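Local coordinates for GGDEF family protein (Vibrio cholerae, PDB 5GZS) that is a GGDEF-family diguanylate cyclase whose periplasmic portion binds arginine and probably relays that signal to the synthesis of cyclic di-GMP, at residues K229-P234 / G270-E275; G247-V252 / E306-P311; I286-P291 / I415-N420. All coordinates share one frame; numbering follows the deposited sequence.

Contact 1 of 3, residues K229-P234 / G270-E275; sequences KLENNP and GQETWE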
ATOM      1  N   LYS A 229     -10.438  -6.687  29.295  1.00 36.70           N
ATOM      2  CA  LYS A 229      -9.100  -6.336  29.785  1.00 38.98           C
ATOM      3  C   LYS A 229      -8.258  -5.726  28.688  1.00 35.17           C
ATOM      4  O   LYS A 229      -8.346  -6.138  27.527  1.00 34.22           O
ATOM      5  CB  LYS A 229      -8.363  -7.527  30.398  1.00 29.35           C
ATOM      6  CG  LYS A 229      -8.910  -7.888  31.728  1.00 29.59           C
ATOM      7  CD  LYS A 229      -7.862  -8.526  32.624  1.00 30.60           C
ATOM      8  CE  LYS A 229      -8.519  -8.925  33.951  1.00 30.90           C
ATOM      9  NZ  LYS A 229      -7.581  -9.508  34.917  1.00 31.98           N
ATOM     10  N   LEU A 230      -7.442  -4.743  29.053  1.00 39.83           N
ATOM     11  CA  LEU A 230      -6.526  -4.154  28.082  1.00 45.78           C
ATOM     12  C   LEU A 230      -5.098  -4.533  28.400  1.00 47.26           C
ATOM     13  O   LEU A 230      -4.651  -4.397  29.539  1.00 49.07           O
ATOM     14  CB  LEU A 230      -6.672  -2.640  28.031  1.00 45.09           C
ATOM     15  CG  LEU A 230      -7.999  -2.138  27.467  1.00 40.91           C
ATOM     16  CD1 LEU A 230      -8.052  -0.619  27.527  1.00 38.19           C
ATOM     17  CD2 LEU A 230      -8.242  -2.642  26.054  1.00 32.51           C
ATOM     18  N   GLU A 231      -4.396  -5.025  27.387  1.00 41.39           N
ATOM     19  CA  GLU A 231      -3.016  -5.439  27.544  1.00 46.90           C
ATOM     20  C   GLU A 231      -2.165  -4.258  28.020  1.00 51.05           C
ATOM     21  O   GLU A 231      -2.214  -3.172  27.437  1.00 45.19           O
ATOM     22  CB  GLU A 231      -2.477  -6.027  26.226  1.00 45.91           C
ATOM     23  CG  GLU A 231      -1.302  -7.024  26.395  1.00 95.76           C
ATOM     24  CD  GLU A 231      -1.721  -8.500  26.291  1.00 94.27           C
ATOM     25  OE1 GLU A 231      -2.517  -8.856  25.383  1.00 85.72           O
ATOM     26  OE2 GLU A 231      -1.238  -9.308  27.119  1.00 97.41           O
ATOM     27  N   ASN A 232      -1.406  -4.464  29.093  1.00 61.73           N
ATOM     28  CA  ASN A 232      -0.524  -3.415  29.600  1.00 69.61           C
ATOM     29  C   ASN A 232       0.887  -3.931  29.861  1.00 76.31           C
ATOM     30  O   ASN A 232       1.610  -3.436  30.721  1.00 84.02           O
ATOM     31  CB  ASN A 232      -1.127  -2.709  30.826  1.00 76.23           C
ATOM     32  CG  ASN A 232      -1.498  -1.255  30.531  1.00 87.74           C
ATOM     33  OD1 ASN A 232      -0.791  -0.570  29.794  1.00 90.51           O
ATOM     34  ND2 ASN A 232      -2.609  -0.789  31.095  1.00 89.35           N
ATOM     35  N   ASN A 233       1.266  -4.944  29.092  1.00 71.01           N
ATOM     36  CA  ASN A 233       2.644  -5.421  29.020  1.00 69.30           C
ATOM     37  C   ASN A 233       3.220  -4.979  27.664  1.00 66.71           C
ATOM     38  O   ASN A 233       2.721  -5.406  26.622  1.00 58.41           O
ATOM     39  CB  ASN A 233       2.654  -6.957  29.192  1.00 72.38           C
ATOM     40  CG  ASN A 233       3.928  -7.629  28.663  1.00 82.00           C
ATOM     41  OD1 ASN A 233       4.999  -7.018  28.571  1.00 92.09           O
ATOM     42  ND2 ASN A 233       3.808  -8.905  28.320  1.00 80.93           N
ATOM     43  N   PRO A 234       4.273  -4.128  27.671  1.00 68.12           N
ATOM     44  CA  PRO A 234       4.858  -3.562  26.435  1.00 67.26           C
ATOM     45  C   PRO A 234       5.042  -4.594  25.302  1.00 65.77           C
ATOM     46  O   PRO A 234       5.840  -5.533  25.420  1.00 50.23           O
ATOM     47  CB  PRO A 234       6.197  -3.001  26.914  1.00 66.74           C
ATOM     48  CG  PRO A 234       5.914  -2.577  28.352  1.00 63.49           C
ATOM     49  CD  PRO A 234       4.991  -3.673  28.882  1.00 64.15           C
ATOM     50  N   GLY A 270      -3.037  -5.641  38.805  1.00 90.76           N
ATOM     51  CA  GLY A 270      -1.659  -5.241  38.553  1.00 82.80           C
ATOM     52  C   GLY A 270      -0.815  -6.078  37.603  1.00 79.13           C
ATOM     53  O   GLY A 270      -0.184  -5.578  36.678  1.00 78.13           O
ATOM     54  N   GLN A 271      -0.787  -7.377  37.831  1.00 80.60           N
ATOM     55  CA  GLN A 271      -0.366  -8.323  36.818  1.00 80.49           C
ATOM     56  C   GLN A 271       1.084  -8.057  36.357  1.00 93.01           C
ATOM     57  O   GLN A 271       1.901  -7.678  37.170  1.00 82.42           O
ATOM     58  CB  GLN A 271      -1.382  -8.246  35.675  1.00 84.80           C
ATOM     59  CG  GLN A 271      -2.755  -8.677  36.120  1.00 83.34           C
ATOM     60  CD  GLN A 271      -3.585  -9.300  35.029  1.00 88.48           C
ATOM     61  OE1 GLN A 271      -4.485  -8.670  34.514  1.00 88.26           O
ATOM     62  NE2 GLN A 271      -3.305 -10.547  34.702  1.00 81.54           N
ATOM     63  N   GLU A 272       1.426  -8.200  35.077  1.00 89.18           N
ATOM     64  CA  GLU A 272       0.812  -9.038  34.037  1.00 86.08           C
ATOM     65  C   GLU A 272       1.985  -9.672  33.304  1.00103.68           C
ATOM     66  O   GLU A 272       1.941 -10.838  32.926  1.00109.17           O
ATOM     67  CB  GLU A 272      -0.144  -8.266  33.109  1.00 49.19           C
ATOM     68  CG  GLU A 272       0.438  -7.156  32.260  1.00 81.18           C
ATOM     69  CD  GLU A 272      -0.588  -6.362  31.460  1.00 81.94           C
ATOM     70  OE1 GLU A 272      -0.993  -6.820  30.379  1.00 88.99           O
ATOM     71  OE2 GLU A 272      -0.972  -5.268  31.893  1.00 72.57           O
ATOM     72  N   THR A 273       3.055  -8.897  33.177  1.00102.75           N
ATOM     73  CA  THR A 273       4.327  -9.319  32.632  1.00106.18           C
ATOM     74  C   THR A 273       4.636 -10.791  32.911  1.00108.54           C
ATOM     75  O   THR A 273       5.365 -11.450  32.166  1.00110.85           O
ATOM     76  CB  THR A 273       5.427  -8.360  33.125  1.00 82.55           C
ATOM     77  OG1 THR A 273       5.368  -7.172  32.333  1.00 83.41           O
ATOM     78  CG2 THR A 273       6.803  -8.944  33.002  1.00 83.22           C
ATOM     79  N   TRP A 274       4.055 -11.304  33.979  1.00 98.84           N
ATOM     80  CA  TRP A 274       4.135 -12.719  34.262  1.00 97.43           C
ATOM     81  C   TRP A 274       2.767 -13.278  34.599  1.00 89.15           C
ATOM     82  O   TRP A 274       2.598 -14.459  34.807  1.00 88.40           O
ATOM     83  CB  TRP A 274       5.230 -13.042  35.308  1.00 92.84           C
ATOM     84  CG  TRP A 274       5.063 -12.543  36.699  1.00 92.00           C
ATOM     85  CD1 TRP A 274       4.276 -13.064  37.654  1.00 87.92           C
ATOM     86  CD2 TRP A 274       5.770 -11.467  37.309  1.00 92.04           C
ATOM     87  NE1 TRP A 274       4.411 -12.370  38.818  1.00 86.72           N
ATOM     88  CE2 TRP A 274       5.333 -11.382  38.631  1.00 91.19           C
ATOM     89  CE3 TRP A 274       6.722 -10.556  36.857  1.00 88.50           C
ATOM     90  CZ2 TRP A 274       5.805 -10.427  39.503  1.00 95.03           C
ATOM     91  CZ3 TRP A 274       7.187  -9.621  37.707  1.00 87.44           C
ATOM     92  CH2 TRP A 274       6.737  -9.557  39.025  1.00 94.34           C
ATOM     93  N   GLU A 275       1.777 -12.403  34.587  1.00 92.91           N
ATOM     94  CA  GLU A 275       0.418 -12.786  34.870  1.00 88.16           C
ATOM     95  C   GLU A 275      -0.510 -12.524  33.680  1.00 78.18           C
ATOM     96  O   GLU A 275      -1.362 -11.657  33.703  1.00 85.29           O
ATOM     97  CB  GLU A 275      -0.037 -12.064  36.118  1.00 90.92           C
ATOM     98  CG  GLU A 275       0.907 -12.269  37.271  1.00100.05           C
ATOM     99  CD  GLU A 275       0.267 -12.011  38.612  1.00108.17           C
ATOM    100  OE1 GLU A 275      -0.227 -10.895  38.838  1.00109.04           O
ATOM    101  OE2 GLU A 275       0.280 -12.929  39.451  1.00113.49           O
TER
HETATM  102  O   HOH W   1      -0.246  -9.710  30.109  1.00 34.65           O
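The carboxylate of Glu272 reaches the loop that follows strand 226-230 and takes the backbone N-H of Asn232. Asn232 N lies 2.7 Å from Glu272 OE1, with a nearly straight bond (163°) that arrives on the syn side of the carboxylate, tilted out of its plane. Behind this polar tip the aliphatic part of the side chain packs on the next residue, with Glu272 CG 3.8 Å from Asn233 CB. A water gives one hydrogen to Glu272 OE1 at 3.0 Å and the other to Glu231 OE2 at 3.2 Å, bridging two carboxylates. Nearby, Lys229 extends its chain until NZ is 3.2 Å from Gln271 OE1, a hydrogen bond in which the ammonium stands above the amide carbonyl plane, 52° out of it.

Glu272 begins what is modelled as a type I turn to Glu275, whose details are doubtful at this resolution. With CG between its backbone N and carbonyl carbon (chi1 63°) and the chain extended beyond, the carboxylate is carried out to Asn232. Met277 of helix 277-282 touches Lys229, Gln271 and Glu272, and Lys229 NZ also forms a long, weak ion pair with Asp280.

The end of strand 226-230 and the loop after it are thus joined to residues 270-275 mainly by polar groups. Glu231 OE2 and Glu272 OE1 are 4.1 Å apart, so their like charges probably repel, an effect that the water and the Asn232 N-H may ease.

Contact 2 of 3, residues G247-V252 / E306-P311; sequences GISADV and ESYYHP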
ATOM      1  N   GLY A 247      -6.181   4.439  25.336  1.00 80.80           N
ATOM      2  CA  GLY A 247      -5.977   4.963  23.991  1.00 67.37           C
ATOM      3  C   GLY A 247      -6.665   4.257  22.826  1.00 53.87           C
ATOM      4  O   GLY A 247      -7.884   4.108  22.827  1.00 47.60           O
ATOM      5  N   ILE A 248      -5.893   3.842  21.822  1.00 37.63           N
ATOM      6  CA  ILE A 248      -6.476   3.312  20.591  1.00 36.59           C
ATOM      7  C   ILE A 248      -7.410   2.150  20.868  1.00 46.73           C
ATOM      8  O   ILE A 248      -8.583   2.190  20.506  1.00 51.14           O
ATOM      9  CB  ILE A 248      -5.409   2.827  19.591  1.00 35.77           C
ATOM     10  CG1 ILE A 248      -4.730   4.007  18.903  1.00 44.34           C
ATOM     11  CG2 ILE A 248      -6.028   1.942  18.510  1.00 37.95           C
ATOM     12  CD1 ILE A 248      -3.789   3.609  17.778  1.00 37.05           C
ATOM     13  N   SER A 249      -6.889   1.112  21.514  1.00 50.65           N
ATOM     14  CA  SER A 249      -7.679  -0.087  21.733  1.00 34.47           C
ATOM     15  C   SER A 249      -8.905   0.188  22.593  1.00 30.47           C
ATOM     16  O   SER A 249      -9.950  -0.397  22.373  1.00 29.79           O
ATOM     17  CB  SER A 249      -6.820  -1.187  22.364  1.00 33.41           C
ATOM     18  OG  SER A 249      -5.873  -1.677  21.431  1.00 37.63           O
ATOM     19  N   ALA A 250      -8.798   1.083  23.564  1.00 30.08           N
ATOM     20  CA  ALA A 250      -9.916   1.277  24.489  1.00 35.02           C
ATOM     21  C   ALA A 250     -11.072   1.968  23.793  1.00 38.24           C
ATOM     22  O   ALA A 250     -12.229   1.586  23.976  1.00 44.66           O
ATOM     23  CB  ALA A 250      -9.488   2.058  25.697  1.00 35.24           C
ATOM     24  N   ASP A 251     -10.741   2.975  22.985  1.00 38.07           N
ATOM     25  CA  ASP A 251     -11.728   3.696  22.194  1.00 40.66           C
ATOM     26  C   ASP A 251     -12.423   2.745  21.219  1.00 41.35           C
ATOM     27  O   ASP A 251     -13.641   2.768  21.101  1.00 44.23           O
ATOM     28  CB  ASP A 251     -11.077   4.860  21.429  1.00 36.74           C
ATOM     29  CG  ASP A 251     -10.786   6.077  22.325  1.00 43.84           C
ATOM     30  OD1 ASP A 251     -10.854   5.951  23.571  1.00 33.71           O
ATOM     31  OD2 ASP A 251     -10.450   7.154  21.777  1.00 54.61           O
ATOM     32  N   VAL A 252     -11.665   1.903  20.523  1.00 33.18           N
ATOM     33  CA  VAL A 252     -12.295   1.040  19.549  1.00 32.66           C
ATOM     34  C   VAL A 252     -13.241   0.065  20.242  1.00 44.21           C
ATOM     35  O   VAL A 252     -14.359  -0.186  19.755  1.00 39.50           O
ATOM     36  CB  VAL A 252     -11.280   0.248  18.739  1.00 32.36           C
ATOM     37  CG1 VAL A 252     -12.002  -0.658  17.761  1.00 27.85           C
ATOM     38  CG2 VAL A 252     -10.315   1.198  18.037  1.00 29.79           C
ATOM     39  N   GLU A 306     -12.365  -8.769  13.210  1.00 46.45           N
ATOM     40  CA  GLU A 306     -11.509  -8.308  12.119  1.00 40.39           C
ATOM     41  C   GLU A 306     -10.492  -7.359  12.701  1.00 42.76           C
ATOM     42  O   GLU A 306     -10.727  -6.827  13.781  1.00 50.03           O
ATOM     43  CB  GLU A 306     -12.321  -7.602  11.022  1.00 40.53           C
ATOM     44  CG  GLU A 306     -13.162  -8.537  10.138  1.00 39.36           C
ATOM     45  CD  GLU A 306     -13.991  -7.772   9.120  1.00 58.30           C
ATOM     46  OE1 GLU A 306     -13.770  -6.541   9.002  1.00 68.54           O
ATOM     47  OE2 GLU A 306     -14.860  -8.388   8.450  1.00 56.34           O
ATOM     48  N   SER A 307      -9.371  -7.147  12.003  1.00 48.99           N
ATOM     49  CA  SER A 307      -8.318  -6.241  12.487  1.00 47.87           C
ATOM     50  C   SER A 307      -8.816  -4.802  12.562  1.00 42.39           C
ATOM     51  O   SER A 307      -9.750  -4.451  11.871  1.00 33.51           O
ATOM     52  CB  SER A 307      -7.088  -6.306  11.588  1.00 55.15           C
ATOM     53  OG  SER A 307      -6.828  -7.640  11.202  1.00 67.29           O
ATOM     54  N   TYR A 308      -8.200  -3.976  13.404  1.00 48.98           N
ATOM     55  CA  TYR A 308      -8.565  -2.560  13.469  1.00 39.56           C
ATOM     56  C   TYR A 308      -7.331  -1.673  13.483  1.00 42.12           C
ATOM     57  O   TYR A 308      -7.430  -0.446  13.526  1.00 45.73           O
ATOM     58  CB  TYR A 308      -9.438  -2.270  14.696  1.00 38.07           C
ATOM     59  CG  TYR A 308      -8.796  -2.518  16.048  1.00 36.09           C
ATOM     60  CD1 TYR A 308      -8.076  -1.515  16.694  1.00 42.42           C
ATOM     61  CD2 TYR A 308      -8.926  -3.743  16.688  1.00 40.52           C
ATOM     62  CE1 TYR A 308      -7.492  -1.733  17.931  1.00 40.99           C
ATOM     63  CE2 TYR A 308      -8.349  -3.969  17.932  1.00 39.14           C
ATOM     64  CZ  TYR A 308      -7.632  -2.960  18.543  1.00 38.77           C
ATOM     65  OH  TYR A 308      -7.058  -3.181  19.776  1.00 40.56           O
ATOM     66  N   TYR A 309      -6.166  -2.304  13.461  1.00 37.89           N
ATOM     67  CA  TYR A 309      -4.912  -1.576  13.388  1.00 51.75           C
ATOM     68  C   TYR A 309      -3.850  -2.476  12.772  1.00 57.00           C
ATOM     69  O   TYR A 309      -3.938  -3.713  12.864  1.00 53.34           O
ATOM     70  CB  TYR A 309      -4.471  -1.081  14.769  1.00 53.30           C
ATOM     71  CG  TYR A 309      -3.209  -0.269  14.707  1.00 53.26           C
ATOM     72  CD1 TYR A 309      -3.217   1.014  14.195  1.00 59.95           C
ATOM     73  CD2 TYR A 309      -2.002  -0.802  15.128  1.00 60.81           C
ATOM     74  CE1 TYR A 309      -2.047   1.754  14.113  1.00 65.73           C
ATOM     75  CE2 TYR A 309      -0.831  -0.075  15.055  1.00 62.72           C
ATOM     76  CZ  TYR A 309      -0.858   1.198  14.545  1.00 65.52           C
ATOM     77  OH  TYR A 309       0.314   1.911  14.474  1.00 73.67           O
ATOM     78  N   HIS A 310      -2.857  -1.870  12.127  1.00 60.24           N
ATOM     79  CA  HIS A 310      -1.802  -2.666  11.503  1.00 56.84           C
ATOM     80  C   HIS A 310      -0.420  -2.143  11.812  1.00 53.96           C
ATOM     81  O   HIS A 310       0.123  -1.330  11.063  1.00 64.72           O
ATOM     82  CB  HIS A 310      -2.012  -2.719  10.011  1.00 52.20           C
ATOM     83  CG  HIS A 310      -3.393  -3.121   9.636  1.00 52.68           C
ATOM     84  ND1 HIS A 310      -3.746  -4.433   9.400  1.00 53.84           N
ATOM     85  CD2 HIS A 310      -4.522  -2.386   9.480  1.00 50.37           C
ATOM     86  CE1 HIS A 310      -5.030  -4.487   9.089  1.00 55.37           C
ATOM     87  NE2 HIS A 310      -5.522  -3.260   9.130  1.00 54.17           N
ATOM     88  N   PRO A 311       0.153  -2.630  12.921  1.00 48.13           N
ATOM     89  CA  PRO A 311       1.447  -2.198  13.440  1.00 49.16           C
ATOM     90  C   PRO A 311       2.555  -2.460  12.463  1.00 47.75           C
ATOM     91  O   PRO A 311       2.481  -3.414  11.676  1.00 42.36           O
ATOM     92  CB  PRO A 311       1.628  -3.051  14.694  1.00 51.74           C
ATOM     93  CG  PRO A 311       0.257  -3.537  15.034  1.00 45.48           C
ATOM     94  CD  PRO A 311      -0.437  -3.695  13.750  1.00 46.35           C
TER
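Tyr308 lays its ring under Val252, whose CG1, anti to the backbone N (chi1 179°), stands 4.0 Å above one face, shifted toward the rim near Tyr308 CG. The other branch of the valine also reaches the ring, Val252 CG2 lying 3.8 Å from Tyr308 CD1. At the edge of the same ring, near its plane, Ile248 CG2 comes within 4.0 Å of Tyr308 CE1. The phenol end is held by Ser249: its OG and Tyr308 OH are hydrogen-bonded at 2.5 Å, and either hydroxyl could be the donor.

Ile248, Ser249 and Val252 lie at the N-terminal start of helix 248-259, with Val252 one turn after Ile248, so that a single aromatic ring meets the helix at face, edge and hydroxyl. Gly247 is the N-cap, and its carbonyl oxygen accepts Asp251 N at 3.1 Å. The 306-311 segment leaves strand 303-304 of one mixed sheet and leads into strand 312-318 of the other. It is therefore one of the connections between the two lobes of this solute-binding-type domain, a hinge-like position in the periplasmic binding protein fold. Backbone hydrogen bonds tie Tyr308 and Tyr309 to Ile413, in the neighbouring connection between strands 399-410 and 414-417.

Tyr309 adds a looser apolar touch, its CD1 4.5 Å from Ile248 CD1. Ile443 of helix 439-445 packs against both of these residues, while Ile434 of helix 421-435 touches Val252 and Tyr308.

Contact 3 of 3, residues I286-P291 / I415-N420; sequences IDILAP and IGFAKN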
ATOM      1  N   ILE A 286     -12.630 -13.365  31.985  1.00 43.73           N
ATOM      2  CA  ILE A 286     -13.041 -12.148  31.279  1.00 40.09           C
ATOM      3  C   ILE A 286     -13.616 -12.569  29.930  1.00 44.32           C
ATOM      4  O   ILE A 286     -13.386 -13.699  29.495  1.00 46.76           O
ATOM      5  CB  ILE A 286     -11.876 -11.184  31.065  1.00 35.09           C
ATOM      6  CG1 ILE A 286     -10.893 -11.793  30.063  1.00 37.24           C
ATOM      7  CG2 ILE A 286     -11.171 -10.908  32.389  1.00 37.07           C
ATOM      8  CD1 ILE A 286      -9.785 -10.859  29.601  1.00 32.97           C
ATOM      9  N   ASP A 287     -14.363 -11.678  29.275  1.00 40.73           N
ATOM     10  CA  ASP A 287     -14.970 -11.970  27.970  1.00 30.79           C
ATOM     11  C   ASP A 287     -14.166 -11.403  26.774  1.00 35.96           C
ATOM     12  O   ASP A 287     -14.108 -12.005  25.711  1.00 30.09           O
ATOM     13  CB  ASP A 287     -16.387 -11.413  27.906  1.00 29.62           C
ATOM     14  CG  ASP A 287     -17.214 -11.773  29.108  1.00 29.94           C
ATOM     15  OD1 ASP A 287     -17.481 -12.965  29.332  1.00 40.63           O
ATOM     16  OD2 ASP A 287     -17.599 -10.852  29.857  1.00 33.47           O
ATOM     17  N   ILE A 288     -13.558 -10.241  26.948  1.00 32.07           N
ATOM     18  CA  ILE A 288     -12.930  -9.551  25.836  1.00 28.83           C
ATOM     19  C   ILE A 288     -11.519  -9.129  26.175  1.00 29.34           C
ATOM     20  O   ILE A 288     -11.250  -8.676  27.280  1.00 29.60           O
ATOM     21  CB  ILE A 288     -13.744  -8.317  25.452  1.00 31.59           C
ATOM     22  CG1 ILE A 288     -15.016  -8.736  24.735  1.00 30.16           C
ATOM     23  CG2 ILE A 288     -12.922  -7.319  24.620  1.00 27.89           C
ATOM     24  CD1 ILE A 288     -16.045  -7.599  24.648  1.00 30.94           C
ATOM     25  N   LEU A 289     -10.610  -9.270  25.231  1.00 28.90           N
ATOM     26  CA  LEU A 289      -9.244  -8.844  25.493  1.00 36.89           C
ATOM     27  C   LEU A 289      -8.701  -8.168  24.251  1.00 41.50           C
ATOM     28  O   LEU A 289      -8.848  -8.679  23.134  1.00 34.24           O
ATOM     29  CB  LEU A 289      -8.352 -10.022  25.911  1.00 30.38           C
ATOM     30  CG  LEU A 289      -6.837  -9.787  25.884  1.00 31.14           C
ATOM     31  CD1 LEU A 289      -6.460  -8.601  26.727  1.00 31.29           C
ATOM     32  CD2 LEU A 289      -6.041 -11.001  26.347  1.00 32.05           C
ATOM     33  N   ALA A 290      -8.094  -7.004  24.447  1.00 38.69           N
ATOM     34  CA  ALA A 290      -7.495  -6.274  23.344  1.00 39.54           C
ATOM     35  C   ALA A 290      -6.437  -5.354  23.910  1.00 39.93           C
ATOM     36  O   ALA A 290      -6.524  -4.928  25.060  1.00 45.40           O
ATOM     37  CB  ALA A 290      -8.548  -5.489  22.566  1.00 42.55           C
ATOM     38  N   PRO A 291      -5.407  -5.075  23.125  1.00 34.74           N
ATOM     39  CA  PRO A 291      -5.178  -5.615  21.778  1.00 50.22           C
ATOM     40  C   PRO A 291      -4.683  -7.056  21.829  1.00 48.56           C
ATOM     41  O   PRO A 291      -4.213  -7.492  22.877  1.00 53.90           O
ATOM     42  CB  PRO A 291      -4.132  -4.661  21.198  1.00 35.40           C
ATOM     43  CG  PRO A 291      -3.342  -4.242  22.400  1.00 40.10           C
ATOM     44  CD  PRO A 291      -4.338  -4.160  23.556  1.00 35.49           C
ATOM     45  N   ILE A 415      -9.564  -7.586  18.330  1.00 40.08           N
ATOM     46  CA  ILE A 415     -10.145  -7.905  19.632  1.00 30.96           C
ATOM     47  C   ILE A 415     -10.297  -9.408  19.733  1.00 31.38           C
ATOM     48  O   ILE A 415     -10.771 -10.057  18.786  1.00 34.71           O
ATOM     49  CB  ILE A 415     -11.533  -7.274  19.840  1.00 39.15           C
ATOM     50  CG1 ILE A 415     -11.530  -5.779  19.531  1.00 37.21           C
ATOM     51  CG2 ILE A 415     -12.020  -7.526  21.244  1.00 29.95           C
ATOM     52  CD1 ILE A 415     -12.902  -5.172  19.672  1.00 28.98           C
ATOM     53  N   GLY A 416      -9.909  -9.962  20.878  1.00 31.84           N
ATOM     54  CA  GLY A 416     -10.033 -11.391  21.138  1.00 31.12           C
ATOM     55  C   GLY A 416     -11.222 -11.625  22.033  1.00 32.99           C
ATOM     56  O   GLY A 416     -11.509 -10.796  22.902  1.00 31.39           O
ATOM     57  N   PHE A 417     -11.927 -12.737  21.831  1.00 33.87           N
ATOM     58  CA  PHE A 417     -13.114 -13.034  22.658  1.00 29.24           C
ATOM     59  C   PHE A 417     -12.966 -14.422  23.164  1.00 30.71           C
ATOM     60  O   PHE A 417     -12.392 -15.267  22.472  1.00 40.76           O
ATOM     61  CB  PHE A 417     -14.429 -12.918  21.880  1.00 32.42           C
ATOM     62  CG  PHE A 417     -14.674 -11.559  21.271  1.00 29.11           C
ATOM     63  CD1 PHE A 417     -14.066 -11.200  20.080  1.00 28.16           C
ATOM     64  CD2 PHE A 417     -15.528 -10.654  21.890  1.00 27.39           C
ATOM     65  CE1 PHE A 417     -14.297  -9.960  19.512  1.00 40.05           C
ATOM     66  CE2 PHE A 417     -15.773  -9.406  21.324  1.00 26.77           C
ATOM     67  CZ  PHE A 417     -15.155  -9.060  20.132  1.00 39.58           C
ATOM     68  N   ALA A 418     -13.456 -14.657  24.376  1.00 30.10           N
ATOM     69  CA  ALA A 418     -13.317 -15.943  25.021  1.00 30.95           C
ATOM     70  C   ALA A 418     -13.973 -16.996  24.163  1.00 38.14           C
ATOM     71  O   ALA A 418     -15.017 -16.749  23.545  1.00 30.97           O
ATOM     72  CB  ALA A 418     -13.939 -15.917  26.391  1.00 30.97           C
ATOM     73  N   LYS A 419     -13.351 -18.171  24.129  1.00 36.98           N
ATOM     74  CA  LYS A 419     -13.831 -19.288  23.337  1.00 32.97           C
ATOM     75  C   LYS A 419     -15.062 -19.959  23.951  1.00 33.29           C
ATOM     76  O   LYS A 419     -14.988 -21.058  24.485  1.00 41.42           O
ATOM     77  CB  LYS A 419     -12.709 -20.299  23.175  1.00 37.54           C
ATOM     78  CG  LYS A 419     -11.981 -20.253  21.866  1.00 34.09           C
ATOM     79  CD  LYS A 419     -12.788 -20.993  20.815  1.00 43.54           C
ATOM     80  CE  LYS A 419     -11.910 -21.965  20.071  1.00 52.52           C
ATOM     81  NZ  LYS A 419     -10.833 -21.240  19.369  1.00 60.83           N
ATOM     82  N   ASN A 420     -16.205 -19.297  23.885  1.00 32.63           N
ATOM     83  CA  ASN A 420     -17.450 -19.944  24.283  1.00 37.82           C
ATOM     84  C   ASN A 420     -18.547 -19.398  23.371  1.00 32.54           C
ATOM     85  O   ASN A 420     -18.240 -18.551  22.554  1.00 31.90           O
ATOM     86  CB  ASN A 420     -17.736 -19.725  25.784  1.00 32.93           C
ATOM     87  CG  ASN A 420     -17.673 -18.263  26.196  1.00 40.57           C
ATOM     88  OD1 ASN A 420     -18.007 -17.349  25.429  1.00 31.07           O
ATOM     89  ND2 ASN A 420     -17.234 -18.041  27.429  1.00 47.96           N
TER
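Ile288 rises from its strand beside Phe417, and its two branches divide the neighbouring strand between them. From CB, the CG2 methyl is anti to the backbone N and leans toward Ile415, whose own CG2 it meets at 3.5 Å. The other branch starts at CG1, anti to the carbonyl carbon (chi1 -74°), with Ile288 CG1 3.5 Å from Phe417 CD2. At the tip, Ile288 CD1 follows the ring outward and lies 3.8 Å from Phe417 CE2. The isoleucine and phenylalanine run side by side, pointing the same way, both on the same face of the sheet. Further along the strand, Ala290 CB reaches Ile415 CG2 at 4.2 Å.

Beneath these side chains the two strands pair antiparallel, their short segments at 157°. Ile288 and Phe417 form a non-hydrogen-bonded pair. Leu289 and Gly416 are the hydrogen-bonded pair next to it, with Leu289 N to Gly416 O at 2.9 Å and Gly416 N to Leu289 O at 2.8 Å. A third backbone bond runs from Ala418 N to Asp287 O at 3.0 Å. The carboxylate of Asp287 turns to other partners, making a salt bridge with Arg224 and accepting the backbone N-H of Arg227.

Strand 288-292 lies between strand 226-230, its parallel neighbour, and the antiparallel strand 414-417, well inside a five-stranded mixed sheet. Helix 421-435 packs on the face of Ile288 and Phe417, where Phe430 meets the Phe417 ring with planes at about 55°, and Leu426 and Ala427 also touch that residue. Leu289 points to the opposite face, against Phe278 and Leu281 of helix 277-282.

Overall arrangement
Contacts 2 and 3 are buried, whereas contact 1 is only partly buried and lies toward the periphery of the chain. Contacts 1 and 3 share one sheet: strands 226-230 and 288-292 are neighbours, with Lys229 N 2.9 Å from Ile288 O in a probable hydrogen bond. Contact 2 adjoins both: Ala250 and Ser249 pack on Leu230, and Pro291 lies against Ser249 and Tyr308. The chemistry follows the location: charged and amide groups with a water at the strand end and loops of contact 1, an aromatic ring with one hydroxyl pair in contact 2, and backbone pairing under apolar side chains in contact 3.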